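Local coordinates for Exo-poly-alpha-D-galacturonosidase (Thermotoga maritima, PDB 3JUR), which probably hydrolyses polygalacturonic acid of pectin from the chain end, as an exo-acting glycosidase of family 28, at residues Pro115-Gly129 and Phe192-Val206. Numbering follows the deposited sequence.
Sequences PLVYALDCENVAITG and FVQFYRCRNVLVEGV
Asn-124 and Asn-200 sit in register and are hydrogen-bonded side by side at the corner between two faces of a right-handed parallel beta-helix, the fold of family 28. Residues 115-129 and 192-206 are equivalent parts of adjacent coils. Strand 117-120 pairs with 193-196, and 125-128 with 201-204, both parallel. Backbone N-H groups and carbonyls alternate across both pairs, from Val-117 N to Phe-192 O through Glu-204 N to Ile-127 O.

The asparagines form one step in a row of hydrogen-bonded amides. Both carry CG anti to the carbonyl carbon (chi1 -47° and -46°), which sets the amides side by side. Asn-200 ND2 donates to Asn-124 OD1 at 2.7 Å. Asn-124 ND2 donates to Asn-79 OD1, while Asn-200 OD1 accepts from Asn-223 ND2. With an alanine in place of Asn-124, Asn-200 ND2 and Asn-79 OD1 would probably lose their mates, breaking the row.

At the exposed turn, Arg-197 grips Asp-121 side-on. Arg-197 NE donates to Asp-121 OD1 at 2.8 Å and Arg-197 NH2 to Asp-121 OD2 at 2.9 Å, the planes 14° apart. Glu-123 OE2 instead lies over the guanidinium face of Arg-199, a purely electrostatic pair. Thr-128 OG1 is hydrogen-bonded to Glu-81 OE2 and His-83 ND1; Glu-204 OE2 forms a salt bridge with Arg-227 NH1.

Inside the coil, Ile-127 CD1 touches Val-193 CG1 and Phe-195 CZ. The Cys-122 N-H makes a weak bond to Cys-198 SG, N to SG 3.6 Å.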
loop_
_atom_site.group_PDB
_atom_site.type_symbol
_atom_site.label_atom_id
_atom_site.label_comp_id
_atom_site.label_asym_id
_atom_site.label_seq_id
_atom_site.Cartn_x
_atom_site.Cartn_y
_atom_site.Cartn_z
ATOM N N PRO D 115 -22.649 41.009 25.572
ATOM C CA PRO D 115 -21.436 40.710 24.802
ATOM C C PRO D 115 -20.610 41.991 24.632
ATOM O O PRO D 115 -21.168 43.092 24.711
ATOM C CB PRO D 115 -21.987 40.243 23.457
ATOM C CG PRO D 115 -23.299 39.654 23.792
ATOM C CD PRO D 115 -23.859 40.533 24.879
ATOM N N LEU D 116 -19.303 41.847 24.410
ATOM C CA LEU D 116 -18.401 43.001 24.352
ATOM C C LEU D 116 -18.702 43.904 23.148
ATOM O O LEU D 116 -18.633 45.126 23.248
ATOM C CB LEU D 116 -16.922 42.572 24.389
ATOM C CG LEU D 116 -16.438 41.405 25.275
ATOM C CD1 LEU D 116 -14.919 41.437 25.401
ATOM C CD2 LEU D 116 -17.072 41.326 26.652
ATOM N N VAL D 117 -19.031 43.295 22.013
ATOM C CA VAL D 117 -19.560 44.032 20.863
ATOM C C VAL D 117 -20.914 43.400 20.541
ATOM O O VAL D 117 -21.004 42.195 20.319
ATOM C CB VAL D 117 -18.613 43.965 19.632
ATOM C CG1 VAL D 117 -19.141 44.836 18.505
ATOM C CG2 VAL D 117 -17.207 44.402 20.005
ATOM N N TYR D 118 -21.963 44.212 20.540
ATOM C CA TYR D 118 -23.333 43.699 20.510
ATOM C C TYR D 118 -24.228 44.446 19.531
ATOM O O TYR D 118 -24.281 45.687 19.529
ATOM C CB TYR D 118 -23.922 43.755 21.930
ATOM C CG TYR D 118 -25.332 43.198 22.117
ATOM C CD1 TYR D 118 -25.606 41.839 21.934
ATOM C CD2 TYR D 118 -26.378 44.031 22.528
ATOM C CE1 TYR D 118 -26.888 41.325 22.130
ATOM C CE2 TYR D 118 -27.666 43.533 22.727
ATOM C CZ TYR D 118 -27.913 42.178 22.527
ATOM O OH TYR D 118 -29.183 41.686 22.724
ATOM N N ALA D 119 -24.932 43.676 18.705
ATOM C CA ALA D 119 -26.011 44.201 17.867
ATOM C C ALA D 119 -27.238 43.298 17.975
ATOM O O ALA D 119 -27.129 42.077 17.849
ATOM C CB ALA D 119 -25.560 44.322 16.415
ATOM N N LEU D 120 -28.399 43.901 18.210
ATOM C CA LEU D 120 -29.651 43.156 18.313
ATOM C C LEU D 120 -30.666 43.697 17.318
ATOM O O LEU D 120 -30.931 44.897 17.299
ATOM C CB LEU D 120 -30.216 43.247 19.739
ATOM C CG LEU D 120 -31.655 42.762 19.968
ATOM C CD1 LEU D 120 -31.771 41.244 19.811
ATOM C CD2 LEU D 120 -32.172 43.211 21.333
ATOM N N ASP D 121 -31.229 42.808 16.500
ATOM C CA ASP D 121 -32.271 43.166 15.519
ATOM C C ASP D 121 -31.818 44.250 14.532
ATOM O O ASP D 121 -32.617 45.074 14.080
ATOM C CB ASP D 121 -33.572 43.590 16.232
ATOM C CG ASP D 121 -34.301 42.422 16.881
ATOM O OD1 ASP D 121 -34.360 41.328 16.267
ATOM O OD2 ASP D 121 -34.829 42.601 18.002
ATOM N N CYS D 122 -30.530 44.243 14.214
ATOM C CA CYS D 122 -29.932 45.259 13.353
ATOM C C CYS D 122 -29.755 44.763 11.925
ATOM O O CYS D 122 -29.752 43.555 11.659
ATOM C CB CYS D 122 -28.577 45.699 13.912
ATOM S SG CYS D 122 -28.669 46.657 15.445
ATOM N N GLU D 123 -29.571 45.715 11.018
ATOM C CA GLU D 123 -29.405 45.441 9.605
ATOM C C GLU D 123 -28.214 46.250 9.088
ATOM O O GLU D 123 -28.018 47.393 9.510
ATOM C CB GLU D 123 -30.681 45.862 8.888
ATOM C CG GLU D 123 -30.780 45.497 7.427
ATOM C CD GLU D 123 -32.102 45.951 6.828
ATOM O OE1 GLU D 123 -32.532 47.094 7.112
ATOM O OE2 GLU D 123 -32.713 45.161 6.080
ATOM N N ASN D 124 -27.428 45.658 8.187
ATOM C CA ASN D 124 -26.275 46.323 7.555
ATOM C C ASN D 124 -25.248 46.810 8.576
ATOM O O ASN D 124 -25.071 48.017 8.774
ATOM C CB ASN D 124 -26.720 47.486 6.647
ATOM C CG ASN D 124 -27.861 47.107 5.718
ATOM O OD1 ASN D 124 -27.869 46.026 5.130
ATOM N ND2 ASN D 124 -28.833 48.002 5.584
ATOM N N VAL D 125 -24.592 45.865 9.236
ATOM C CA VAL D 125 -23.639 46.174 10.290
ATOM C C VAL D 125 -22.297 45.525 9.956
ATOM O O VAL D 125 -22.253 44.369 9.538
ATOM C CB VAL D 125 -24.170 45.726 11.679
ATOM C CG1 VAL D 125 -23.124 45.948 12.761
ATOM C CG2 VAL D 125 -25.443 46.494 12.039
ATOM N N ALA D 126 -21.206 46.275 10.110
ATOM C CA ALA D 126 -19.884 45.766 9.742
ATOM C C ALA D 126 -18.806 46.095 10.766
ATOM O O ALA D 126 -18.852 47.142 11.417
ATOM C CB ALA D 126 -19.478 46.278 8.365
ATOM N N ILE D 127 -17.850 45.179 10.915
ATOM C CA ILE D 127 -16.625 45.444 11.663
ATOM C C ILE D 127 -15.450 45.206 10.717
ATOM O O ILE D 127 -15.246 44.089 10.245
ATOM C CB ILE D 127 -16.516 44.560 12.922
ATOM C CG1 ILE D 127 -17.678 44.854 13.885
ATOM C CG2 ILE D 127 -15.161 44.755 13.605
ATOM C CD1 ILE D 127 -17.910 43.762 14.933
ATOM N N THR D 128 -14.696 46.263 10.430
ATOM C CA THR D 128 -13.648 46.220 9.408
ATOM C C THR D 128 -12.340 46.803 9.958
ATOM O O THR D 128 -12.296 47.270 11.101
ATOM C CB THR D 128 -14.066 46.991 8.116
ATOM O OG1 THR D 128 -14.090 48.401 8.374
ATOM C CG2 THR D 128 -15.444 46.557 7.625
ATOM N N GLY D 129 -11.285 46.775 9.146
ATOM C CA GLY D 129 -9.998 47.354 9.525
ATOM C C GLY D 129 -8.993 46.298 9.927
ATOM O O GLY D 129 -9.326 45.125 10.014
ATOM N N PHE D 192 -17.949 37.315 22.938
ATOM C CA PHE D 192 -17.165 38.494 22.582
ATOM C C PHE D 192 -17.961 39.365 21.594
ATOM O O PHE D 192 -18.532 40.379 21.982
ATOM C CB PHE D 192 -15.799 38.093 22.007
ATOM C CG PHE D 192 -14.768 39.200 22.008
ATOM C CD1 PHE D 192 -13.442 38.914 22.325
ATOM C CD2 PHE D 192 -15.107 40.515 21.683
ATOM C CE1 PHE D 192 -12.473 39.917 22.323
ATOM C CE2 PHE D 192 -14.144 41.524 21.670
ATOM C CZ PHE D 192 -12.823 41.224 21.996
ATOM N N VAL D 193 -18.002 38.956 20.326
ATOM C CA VAL D 193 -18.764 39.674 19.305
ATOM C C VAL D 193 -20.052 38.898 19.015
ATOM O O VAL D 193 -20.005 37.732 18.622
ATOM C CB VAL D 193 -17.933 39.864 17.994
ATOM C CG1 VAL D 193 -18.736 40.622 16.935
ATOM C CG2 VAL D 193 -16.607 40.573 18.272
ATOM N N GLN D 194 -21.199 39.541 19.222
ATOM C CA GLN D 194 -22.483 38.878 19.012
ATOM C C GLN D 194 -23.437 39.733 18.194
ATOM O O GLN D 194 -23.703 40.885 18.529
ATOM C CB GLN D 194 -23.125 38.460 20.345
ATOM C CG GLN D 194 -24.338 37.521 20.200
ATOM C CD GLN D 194 -24.874 37.023 21.540
ATOM O OE1 GLN D 194 -25.565 37.745 22.261
ATOM N NE2 GLN D 194 -24.560 35.775 21.870
ATOM N N PHE D 195 -23.910 39.155 17.094
ATOM C CA PHE D 195 -24.985 39.718 16.292
ATOM C C PHE D 195 -26.208 38.854 16.548
ATOM O O PHE D 195 -26.199 37.653 16.259
ATOM C CB PHE D 195 -24.624 39.683 14.800
ATOM C CG PHE D 195 -23.355 40.419 14.464
ATOM C CD1 PHE D 195 -23.377 41.789 14.208
ATOM C CD2 PHE D 195 -22.132 39.741 14.406
ATOM C CE1 PHE D 195 -22.205 42.483 13.908
ATOM C CE2 PHE D 195 -20.953 40.427 14.104
ATOM C CZ PHE D 195 -20.992 41.805 13.860
ATOM N N TYR D 196 -27.251 39.457 17.106
ATOM C CA TYR D 196 -28.465 38.723 17.466
ATOM C C TYR D 196 -29.636 39.129 16.574
ATOM O O TYR D 196 -30.063 40.291 16.583
ATOM C CB TYR D 196 -28.807 38.939 18.944
ATOM C CG TYR D 196 -29.368 37.709 19.607
ATOM C CD1 TYR D 196 -28.554 36.877 20.382
ATOM C CD2 TYR D 196 -30.707 37.358 19.445
ATOM C CE1 TYR D 196 -29.065 35.730 20.989
ATOM C CE2 TYR D 196 -31.231 36.220 20.046
ATOM C CZ TYR D 196 -30.410 35.411 20.817
ATOM O OH TYR D 196 -30.934 34.281 21.398
ATOM N N ARG D 197 -30.136 38.162 15.803
ATOM C CA ARG D 197 -31.227 38.362 14.842
ATOM C C ARG D 197 -30.931 39.507 13.861
ATOM O O ARG D 197 -31.739 40.426 13.687
ATOM C CB ARG D 197 -32.572 38.579 15.555
ATOM C CG ARG D 197 -32.987 37.475 16.526
ATOM C CD ARG D 197 -34.455 37.631 16.936
ATOM N NE ARG D 197 -34.710 38.886 17.646
ATOM C CZ ARG D 197 -35.254 38.980 18.859
ATOM N NH1 ARG D 197 -35.625 37.893 19.522
ATOM N NH2 ARG D 197 -35.446 40.174 19.408
ATOM N N CYS D 198 -29.761 39.444 13.229
ATOM C CA CYS D 198 -29.322 40.502 12.328
ATOM C C CYS D 198 -29.305 40.042 10.877
ATOM O O CYS D 198 -29.216 38.850 10.597
ATOM C CB CYS D 198 -27.935 41.010 12.729
ATOM S SG CYS D 198 -27.880 41.799 14.334
ATOM N N ARG D 199 -29.387 41.010 9.969
ATOM C CA ARG D 199 -29.291 40.783 8.533
ATOM C C ARG D 199 -28.150 41.614 7.962
ATOM O O ARG D 199 -27.965 42.764 8.365
ATOM C CB ARG D 199 -30.595 41.201 7.847
ATOM C CG ARG D 199 -31.449 40.051 7.345
ATOM C CD ARG D 199 -32.790 40.538 6.778
ATOM N NE ARG D 199 -32.636 41.581 5.760
ATOM C CZ ARG D 199 -33.626 42.070 5.008
ATOM N NH1 ARG D 199 -34.866 41.608 5.132
ATOM N NH2 ARG D 199 -33.373 43.023 4.116
ATOM N N ASN D 200 -27.413 41.042 7.008
ATOM C CA ASN D 200 -26.342 41.747 6.280
ATOM C C ASN D 200 -25.227 42.209 7.211
ATOM O O ASN D 200 -25.147 43.391 7.582
ATOM C CB ASN D 200 -26.879 42.942 5.470
ATOM C CG ASN D 200 -28.124 42.607 4.672
ATOM O OD1 ASN D 200 -28.373 41.451 4.337
ATOM N ND2 ASN D 200 -28.919 43.625 4.365
ATOM N N VAL D 201 -24.371 41.268 7.583
ATOM C CA VAL D 201 -23.324 41.509 8.560
ATOM C C VAL D 201 -21.980 41.134 7.956
ATOM O O VAL D 201 -21.851 40.096 7.304
ATOM C CB VAL D 201 -23.574 40.696 9.858
ATOM C CG1 VAL D 201 -22.362 40.739 10.774
ATOM C CG2 VAL D 201 -24.816 41.210 10.590
ATOM N N LEU D 202 -20.989 41.990 8.171
ATOM C CA LEU D 202 -19.629 41.741 7.714
ATOM C C LEU D 202 -18.654 41.926 8.869
ATOM O O LEU D 202 -18.725 42.917 9.581
ATOM C CB LEU D 202 -19.276 42.694 6.565
ATOM C CG LEU D 202 -17.826 42.798 6.082
ATOM C CD1 LEU D 202 -17.336 41.487 5.493
ATOM C CD2 LEU D 202 -17.690 43.917 5.059
ATOM N N VAL D 203 -17.765 40.958 9.060
ATOM C CA VAL D 203 -16.631 41.115 9.966
ATOM C C VAL D 203 -15.374 40.789 9.171
ATOM O O VAL D 203 -15.234 39.672 8.645
ATOM C CB VAL D 203 -16.711 40.175 11.204
ATOM C CG1 VAL D 203 -15.457 40.327 12.093
ATOM C CG2 VAL D 203 -17.980 40.422 12.010
ATOM N N GLU D 204 -14.463 41.752 9.077
ATOM C CA GLU D 204 -13.258 41.558 8.274
ATOM C C GLU D 204 -12.026 42.238 8.851
ATOM O O GLU D 204 -12.131 43.236 9.562
ATOM C CB GLU D 204 -13.484 42.006 6.818
ATOM C CG GLU D 204 -13.764 43.499 6.629
ATOM C CD GLU D 204 -13.702 43.940 5.168
ATOM O OE1 GLU D 204 -13.670 45.163 4.910
ATOM O OE2 GLU D 204 -13.670 43.069 4.273
ATOM N N GLY D 205 -10.860 41.671 8.553
ATOM C CA GLY D 205 -9.587 42.332 8.820
ATOM C C GLY D 205 -9.047 42.215 10.237
ATOM O O GLY D 205 -7.852 42.006 10.426
ATOM N N VAL D 206 -9.923 42.354 11.228
ATOM C CA VAL D 206 -9.503 42.491 12.629
ATOM C C VAL D 206 -8.878 41.237 13.244
ATOM O O VAL D 206 -9.155 40.113 12.821
ATOM C CB VAL D 206 -10.670 42.982 13.528
ATOM C CG1 VAL D 206 -11.121 44.376 13.107
ATOM C CG2 VAL D 206 -11.837 41.991 13.505
#